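Local coordinates for protein arginine kinase (Anthopleura japonica, PDB 4RF6) that catalyses the reversible transfer of a phosphoryl group from ATP to L-arginine, giving phosphoarginine and ADP, as a double-domain phosphagen kinase, at residues A[645-658]-A[705-717]. Sequence-based numbering, arbitrary orientation.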
ATOM      1  N   LYS A 645       4.390  37.521 -21.200  1.00 32.95           N
ATOM      2  CA  LYS A 645       4.292  37.728 -22.646  1.00 31.42           C
ATOM      3  C   LYS A 645       5.359  38.698 -23.121  1.00 29.70           C
ATOM      4  O   LYS A 645       5.254  39.902 -22.893  1.00 32.63           O
ATOM      5  CB  LYS A 645       2.920  38.284 -23.016  1.00 36.43           C
ATOM      6  CG  LYS A 645       1.755  37.447 -22.545  1.00 37.74           C
ATOM      7  CD  LYS A 645       0.465  38.026 -23.085  1.00 37.19           C
ATOM      8  CE  LYS A 645      -0.734  37.276 -22.564  1.00 40.13           C
ATOM      9  NZ  LYS A 645      -1.958  37.696 -23.295  1.00 42.55           N
ATOM     10  N   ILE A 646       6.384  38.183 -23.789  1.00 28.59           N
ATOM     11  CA  ILE A 646       7.552  38.997 -24.106  1.00 29.75           C
ATOM     12  C   ILE A 646       8.035  38.842 -25.573  1.00 39.33           C
ATOM     13  O   ILE A 646       9.172  38.432 -25.822  1.00 38.04           O
ATOM     14  CB  ILE A 646       8.688  38.703 -23.069  1.00 90.34           C
ATOM     15  CG1 ILE A 646       8.174  38.847 -21.636  1.00 89.57           C
ATOM     16  CG2 ILE A 646       9.832  39.657 -23.203  1.00 90.77           C
ATOM     17  CD1 ILE A 646       7.895  40.290 -21.220  1.00 90.04           C
ATOM     18  N   PRO A 647       7.167  39.171 -26.555  1.00 42.48           N
ATOM     19  CA  PRO A 647       7.582  39.055 -27.962  1.00 41.55           C
ATOM     20  C   PRO A 647       8.703  40.027 -28.334  1.00 39.34           C
ATOM     21  O   PRO A 647       9.663  39.619 -28.997  1.00 40.86           O
ATOM     22  CB  PRO A 647       6.308  39.413 -28.733  1.00 44.85           C
ATOM     23  CG  PRO A 647       5.193  39.129 -27.783  1.00 45.96           C
ATOM     24  CD  PRO A 647       5.735  39.507 -26.441  1.00 42.68           C
ATOM     25  N   LYS A 648       8.578  41.286 -27.921  1.00 36.86           N
ATOM     26  CA  LYS A 648       9.604  42.290 -28.202  1.00 39.60           C
ATOM     27  C   LYS A 648      10.982  41.909 -27.635  1.00 42.94           C
ATOM     28  O   LYS A 648      11.964  41.838 -28.374  1.00 44.12           O
ATOM     29  CB  LYS A 648       9.172  43.678 -27.708  1.00 40.00           C
ATOM     30  CG  LYS A 648       7.874  44.187 -28.324  1.00 44.95           C
ATOM     31  CD  LYS A 648       7.830  45.712 -28.399  1.00 46.61           C
ATOM     32  CE  LYS A 648       7.958  46.362 -27.029  1.00 46.47           C
ATOM     33  NZ  LYS A 648       7.977  47.853 -27.122  1.00 47.21           N
ATOM     34  N   ALA A 649      11.064  41.646 -26.335  1.00 44.14           N
ATOM     35  CA  ALA A 649      12.369  41.367 -25.732  1.00 42.50           C
ATOM     36  C   ALA A 649      12.947  39.988 -26.069  1.00 36.92           C
ATOM     37  O   ALA A 649      14.158  39.816 -26.033  1.00 37.29           O
ATOM     38  CB  ALA A 649      12.358  41.613 -24.230  1.00 44.90           C
ATOM     39  N   SER A 650      12.103  39.012 -26.399  1.00 37.24           N
ATOM     40  CA  SER A 650      12.621  37.709 -26.837  1.00 41.19           C
ATOM     41  C   SER A 650      13.404  37.842 -28.150  1.00 43.80           C
ATOM     42  O   SER A 650      14.287  37.032 -28.448  1.00 42.89           O
ATOM     43  CB  SER A 650      11.504  36.666 -26.970  1.00 41.03           C
ATOM     44  OG  SER A 650      10.587  37.001 -27.992  1.00 42.40           O
ATOM     45  N   ALA A 651      13.083  38.883 -28.918  1.00 45.41           N
ATOM     46  CA  ALA A 651      13.785  39.187 -30.164  1.00 48.22           C
ATOM     47  C   ALA A 651      14.861  40.259 -29.968  1.00 47.90           C
ATOM     48  O   ALA A 651      15.687  40.488 -30.854  1.00 50.19           O
ATOM     49  CB  ALA A 651      12.795  39.622 -31.229  1.00 49.72           C
ATOM     50  N   HIS A 652      14.838  40.919 -28.811  1.00 44.77           N
ATOM     51  CA  HIS A 652      15.839  41.926 -28.468  1.00 43.26           C
ATOM     52  C   HIS A 652      17.208  41.269 -28.288  1.00 43.75           C
ATOM     53  O   HIS A 652      17.295  40.121 -27.854  1.00 42.29           O
ATOM     54  CB  HIS A 652      15.436  42.644 -27.178  1.00 41.51           C
ATOM     55  CG  HIS A 652      16.029  44.009 -27.024  1.00 41.95           C
ATOM     56  ND1 HIS A 652      17.263  44.232 -26.448  1.00 43.24           N
ATOM     57  CD2 HIS A 652      15.548  45.232 -27.356  1.00 42.25           C
ATOM     58  CE1 HIS A 652      17.518  45.527 -26.441  1.00 43.86           C
ATOM     59  NE2 HIS A 652      16.492  46.157 -26.988  1.00 42.47           N
ATOM     60  N   PRO A 653      18.288  41.990 -28.628  1.00 47.09           N
ATOM     61  CA  PRO A 653      19.625  41.399 -28.465  1.00 48.88           C
ATOM     62  C   PRO A 653      20.232  41.575 -27.069  1.00 46.67           C
ATOM     63  O   PRO A 653      21.372  41.163 -26.858  1.00 48.16           O
ATOM     64  CB  PRO A 653      20.461  42.147 -29.505  1.00 49.62           C
ATOM     65  CG  PRO A 653      19.807  43.479 -29.608  1.00 50.86           C
ATOM     66  CD  PRO A 653      18.329  43.241 -29.405  1.00 49.49           C
ATOM     67  N   ASP A 654      19.498  42.180 -26.139  1.00 44.48           N
ATOM     68  CA  ASP A 654      19.932  42.209 -24.745  1.00 42.01           C
ATOM     69  C   ASP A 654      19.335  41.009 -24.017  1.00 38.44           C
ATOM     70  O   ASP A 654      19.687  40.722 -22.870  1.00 34.41           O
ATOM     71  CB  ASP A 654      19.521  43.514 -24.058  1.00 44.95           C
ATOM     72  CG  ASP A 654      20.428  44.674 -24.417  1.00 47.84           C
ATOM     73  OD1 ASP A 654      21.500  44.428 -25.010  1.00 48.42           O
ATOM     74  OD2 ASP A 654      20.073  45.829 -24.092  1.00 48.82           O
ATOM     75  N   PHE A 655      18.438  40.309 -24.711  1.00 38.37           N
ATOM     76  CA  PHE A 655      17.741  39.142 -24.175  1.00 38.39           C
ATOM     77  C   PHE A 655      18.709  38.089 -23.650  1.00 39.14           C
ATOM     78  O   PHE A 655      18.626  37.683 -22.488  1.00 39.69           O
ATOM     79  CB  PHE A 655      16.853  38.529 -25.253  1.00 38.67           C
ATOM     80  CG  PHE A 655      15.930  37.457 -24.750  1.00 38.48           C
ATOM     81  CD1 PHE A 655      14.910  37.762 -23.859  1.00 40.07           C
ATOM     82  CD2 PHE A 655      16.068  36.149 -25.186  1.00 40.14           C
ATOM     83  CE1 PHE A 655      14.049  36.776 -23.401  1.00 40.37           C
ATOM     84  CE2 PHE A 655      15.213  35.156 -24.736  1.00 42.27           C
ATOM     85  CZ  PHE A 655      14.202  35.471 -23.840  1.00 41.28           C
ATOM     86  N   GLN A 656      19.615  37.644 -24.517  1.00 39.03           N
ATOM     87  CA  GLN A 656      20.655  36.692 -24.141  1.00 40.00           C
ATOM     88  C   GLN A 656      21.456  37.184 -22.937  1.00 35.59           C
ATOM     89  O   GLN A 656      21.688  36.428 -21.985  1.00 32.86           O
ATOM     90  CB  GLN A 656      21.608  36.467 -25.315  1.00 47.22           C
ATOM     91  CG  GLN A 656      22.949  35.871 -24.907  1.00 53.64           C
ATOM     92  CD  GLN A 656      24.083  36.297 -25.822  1.00 59.83           C
ATOM     93  OE1 GLN A 656      24.461  35.569 -26.738  1.00 63.71           O
ATOM     94  NE2 GLN A 656      24.634  37.482 -25.574  1.00 59.18           N
ATOM     95  N   LYS A 657      21.875  38.449 -22.994  1.00 33.72           N
ATOM     96  CA  LYS A 657      22.681  39.053 -21.932  1.00 35.27           C
ATOM     97  C   LYS A 657      21.942  39.025 -20.598  1.00 31.55           C
ATOM     98  O   LYS A 657      22.529  38.728 -19.556  1.00 27.33           O
ATOM     99  CB  LYS A 657      23.028  40.506 -22.267  1.00 39.68           C
ATOM    100  CG  LYS A 657      23.821  40.727 -23.545  1.00 46.37           C
ATOM    101  CD  LYS A 657      24.057  42.226 -23.760  1.00 50.11           C
ATOM    102  CE  LYS A 657      24.741  42.516 -25.087  1.00 53.20           C
ATOM    103  NZ  LYS A 657      24.029  41.856 -26.216  1.00 55.40           N
ATOM    104  N   ILE A 658      20.653  39.349 -20.645  1.00 30.91           N
ATOM    105  CA  ILE A 658      19.806  39.381 -19.455  1.00 30.30           C
ATOM    106  C   ILE A 658      19.645  37.997 -18.825  1.00 28.22           C
ATOM    107  O   ILE A 658      19.857  37.825 -17.622  1.00 29.66           O
ATOM    108  CB  ILE A 658      18.409  39.967 -19.783  1.00 29.64           C
ATOM    109  CG1 ILE A 658      18.510  41.470 -20.050  1.00 30.50           C
ATOM    110  CG2 ILE A 658      17.437  39.717 -18.647  1.00 26.75           C
ATOM    111  CD1 ILE A 658      17.279  42.061 -20.727  1.00 31.47           C
ATOM    112  N   ASN A 705      14.888  40.763 -10.810  1.00 16.73           N
ATOM    113  CA  ASN A 705      15.734  41.700 -11.533  1.00 19.20           C
ATOM    114  C   ASN A 705      15.705  41.439 -13.038  1.00 19.67           C
ATOM    115  O   ASN A 705      15.591  42.373 -13.842  1.00 17.63           O
ATOM    116  CB  ASN A 705      17.172  41.642 -11.002  1.00 20.08           C
ATOM    117  CG  ASN A 705      17.305  42.220  -9.606  1.00 20.91           C
ATOM    118  OD1 ASN A 705      16.437  42.964  -9.154  1.00 21.60           O
ATOM    119  ND2 ASN A 705      18.398  41.880  -8.913  1.00 19.71           N
ATOM    120  N   GLY A 706      15.811  40.164 -13.404  1.00 17.41           N
ATOM    121  CA  GLY A 706      15.780  39.746 -14.795  1.00 18.62           C
ATOM    122  C   GLY A 706      14.474  40.083 -15.482  1.00 20.45           C
ATOM    123  O   GLY A 706      14.472  40.715 -16.539  1.00 22.02           O
ATOM    124  N   VAL A 707      13.364  39.663 -14.878  1.00 18.66           N
ATOM    125  CA  VAL A 707      12.025  39.940 -15.404  1.00 20.03           C
ATOM    126  C   VAL A 707      11.759  41.443 -15.510  1.00 25.00           C
ATOM    127  O   VAL A 707      11.103  41.906 -16.452  1.00 24.26           O
ATOM    128  CB  VAL A 707      10.933  39.251 -14.554  1.00 20.11           C
ATOM    129  CG1 VAL A 707       9.545  39.673 -14.993  1.00 20.27           C
ATOM    130  CG2 VAL A 707      11.065  37.729 -14.654  1.00 21.60           C
ATOM    131  N   LYS A 708      12.278  42.200 -14.547  1.00 23.32           N
ATOM    132  CA  LYS A 708      12.136  43.654 -14.559  1.00 22.27           C
ATOM    133  C   LYS A 708      12.730  44.238 -15.839  1.00 23.46           C
ATOM    134  O   LYS A 708      12.112  45.070 -16.499  1.00 25.62           O
ATOM    135  CB  LYS A 708      12.830  44.255 -13.334  1.00 23.90           C
ATOM    136  CG  LYS A 708      12.624  45.761 -13.141  1.00 28.13           C
ATOM    137  CD  LYS A 708      13.397  46.231 -11.911  1.00 30.65           C
ATOM    138  CE  LYS A 708      12.836  47.516 -11.328  1.00 36.32           C
ATOM    139  NZ  LYS A 708      12.907  48.654 -12.281  1.00 39.23           N
ATOM    140  N   LYS A 709      13.929  43.786 -16.195  1.00 23.27           N
ATOM    141  CA  LYS A 709      14.583  44.264 -17.408  1.00 25.73           C
ATOM    142  C   LYS A 709      13.868  43.807 -18.680  1.00 26.27           C
ATOM    143  O   LYS A 709      13.834  44.534 -19.674  1.00 27.14           O
ATOM    144  CB  LYS A 709      16.052  43.841 -17.426  1.00 29.88           C
ATOM    145  CG  LYS A 709      16.868  44.489 -16.319  1.00 34.35           C
ATOM    146  CD  LYS A 709      18.352  44.442 -16.614  1.00 40.12           C
ATOM    147  CE  LYS A 709      19.105  45.416 -15.719  1.00 43.67           C
ATOM    148  NZ  LYS A 709      20.546  45.535 -16.093  1.00 46.01           N
ATOM    149  N   LEU A 710      13.308  42.599 -18.651  1.00 25.82           N
ATOM    150  CA  LEU A 710      12.514  42.108 -19.775  1.00 27.45           C
ATOM    151  C   LEU A 710      11.263  42.965 -19.931  1.00 32.29           C
ATOM    152  O   LEU A 710      10.826  43.245 -21.049  1.00 33.33           O
ATOM    153  CB  LEU A 710      12.132  40.637 -19.572  1.00 26.85           C
ATOM    154  CG  LEU A 710      13.306  39.659 -19.457  1.00 26.05           C
ATOM    155  CD1 LEU A 710      12.809  38.242 -19.240  1.00 24.44           C
ATOM    156  CD2 LEU A 710      14.183  39.738 -20.695  1.00 24.48           C
ATOM    157  N   LEU A 711      10.696  43.392 -18.805  1.00 34.07           N
ATOM    158  CA  LEU A 711       9.511  44.243 -18.828  1.00 35.17           C
ATOM    159  C   LEU A 711       9.817  45.630 -19.376  1.00 37.09           C
ATOM    160  O   LEU A 711       9.006  46.214 -20.104  1.00 38.14           O
ATOM    161  CB  LEU A 711       8.892  44.364 -17.436  1.00 37.68           C
ATOM    162  CG  LEU A 711       7.813  43.341 -17.115  1.00 42.77           C
ATOM    163  CD1 LEU A 711       7.008  43.757 -15.895  1.00 45.96           C
ATOM    164  CD2 LEU A 711       6.906  43.162 -18.312  1.00 44.93           C
ATOM    165  N   GLU A 712      10.984  46.157 -19.018  1.00 34.95           N
ATOM    166  CA  GLU A 712      11.376  47.497 -19.449  1.00 37.20           C
ATOM    167  C   GLU A 712      11.501  47.590 -20.971  1.00 37.29           C
ATOM    168  O   GLU A 712      11.251  48.642 -21.560  1.00 36.27           O
ATOM    169  CB  GLU A 712      12.670  47.936 -18.753  1.00 37.62           C
ATOM    170  CG  GLU A 712      12.446  48.558 -17.370  1.00 42.15           C
ATOM    171  CD  GLU A 712      13.647  48.414 -16.439  1.00 46.48           C
ATOM    172  OE1 GLU A 712      14.633  47.751 -16.825  1.00 44.49           O
ATOM    173  OE2 GLU A 712      13.593  48.962 -15.316  1.00 50.92           O
ATOM    174  N   ILE A 713      11.880  46.483 -21.600  1.00 36.76           N
ATOM    175  CA  ILE A 713      11.966  46.412 -23.057  1.00 38.87           C
ATOM    176  C   ILE A 713      10.582  46.196 -23.681  1.00 41.88           C
ATOM    177  O   ILE A 713      10.239  46.824 -24.688  1.00 40.97           O
ATOM    178  CB  ILE A 713      12.961  45.317 -23.512  1.00 40.96           C
ATOM    179  CG1 ILE A 713      14.385  45.683 -23.079  1.00 39.79           C
ATOM    180  CG2 ILE A 713      12.894  45.112 -25.020  1.00 42.67           C
ATOM    181  CD1 ILE A 713      15.437  44.629 -23.409  1.00 40.39           C
ATOM    182  N   GLU A 714       9.774  45.333 -23.071  1.00 41.04           N
ATOM    183  CA  GLU A 714       8.427  45.084 -23.585  1.00 42.73           C
ATOM    184  C   GLU A 714       7.513  46.307 -23.436  1.00 44.73           C
ATOM    185  O   GLU A 714       6.463  46.388 -24.081  1.00 45.18           O
ATOM    186  CB  GLU A 714       7.797  43.873 -22.890  1.00 41.24           C
ATOM    187  CG  GLU A 714       6.812  43.105 -23.760  1.00 41.98           C
ATOM    188  CD  GLU A 714       7.483  42.448 -24.952  1.00 43.05           C
ATOM    189  OE1 GLU A 714       6.823  42.312 -26.002  1.00 43.24           O
ATOM    190  OE2 GLU A 714       8.669  42.067 -24.839  1.00 39.57           O
ATOM    191  N   LYS A 715       7.924  47.253 -22.594  1.00 45.30           N
ATOM    192  CA  LYS A 715       7.102  48.416 -22.267  1.00 47.23           C
ATOM    193  C   LYS A 715       7.599  49.735 -22.872  1.00 50.20           C
ATOM    194  O   LYS A 715       6.899  50.747 -22.808  1.00 50.24           O
ATOM    195  CB  LYS A 715       6.962  48.568 -20.751  1.00 46.19           C
ATOM    196  CG  LYS A 715       5.755  47.863 -20.150  1.00 48.70           C
ATOM    197  CD  LYS A 715       5.876  47.768 -18.635  1.00 49.48           C
ATOM    198  CE  LYS A 715       6.370  49.081 -18.053  1.00 50.29           C
ATOM    199  NZ  LYS A 715       6.440  49.067 -16.568  1.00 51.29           N
ATOM    200  N   SER A 716       8.796  49.732 -23.453  1.00 51.03           N
ATOM    201  CA  SER A 716       9.300  50.931 -24.124  1.00 55.35           C
ATOM    202  C   SER A 716       8.479  51.268 -25.372  1.00 58.00           C
ATOM    203  O   SER A 716       7.995  50.374 -26.069  1.00 57.44           O
ATOM    204  CB  SER A 716      10.789  50.802 -24.461  1.00 56.22           C
ATOM    205  OG  SER A 716      11.086  49.555 -25.061  1.00 57.59           O
ATOM    206  N   THR A 717       8.326  52.563 -25.640  1.00 61.45           N
ATOM    207  CA  THR A 717       7.450  53.046 -26.709  1.00 65.16           C
ATOM    208  C   THR A 717       8.233  53.565 -27.917  1.00 66.65           C
ATOM    209  O   THR A 717       9.231  52.971 -28.333  1.00 66.70           O
ATOM    210  CB  THR A 717       6.519  54.165 -26.188  1.00 66.70           C
ATOM    211  OG1 THR A 717       5.721  54.680 -27.262  1.00 70.94           O
ATOM    212  CG2 THR A 717       7.336  55.295 -25.586  1.00 64.96           C
TER
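Ile658 is a knob in a hole on helix 705-714, bounded by Gly706, Lys709, Leu710 and Ile713. Ile658 CG2 lies 3.8 Å from Leu710 CD2. Gly706, with no side chain, lets Ile658 CG2 approach its carbonyl O. Leu710 CD2 also reaches the Phe655 ring, obliquely. One turn on, Ile713 is the bump. Ile713 CG2 lies against Ala649 CB at 3.6 Å and also touches His652 CD2. Ile713 CD1 lies over the centre of one face of the His652 ring, a CH-pi contact, 3.6 Å from the centroid. Pro653 CD sits on the opposite face, toward its rim. A capping bond from Asp654 N to His652 ND1, ahead of helix 655-661, holds the ring's orientation. In the second phosphagen kinase C-terminal domain, the short helices after strand 638-645 pack on the C-terminal part of helix 696-714. Helix 647-651 crosses helix 705-714 at 108°. Glu714 bends at chi2 (65°) to meet it. Glu714 OE1 accepts from Lys648 N at 2.8 Å through its syn lone pair. Glu714 OE2 accepts from Ala649 N at 2.9 Å, also syn but 17° out of plane. Ile646 CG2 presses on OE2, Pro647 CD on OE1.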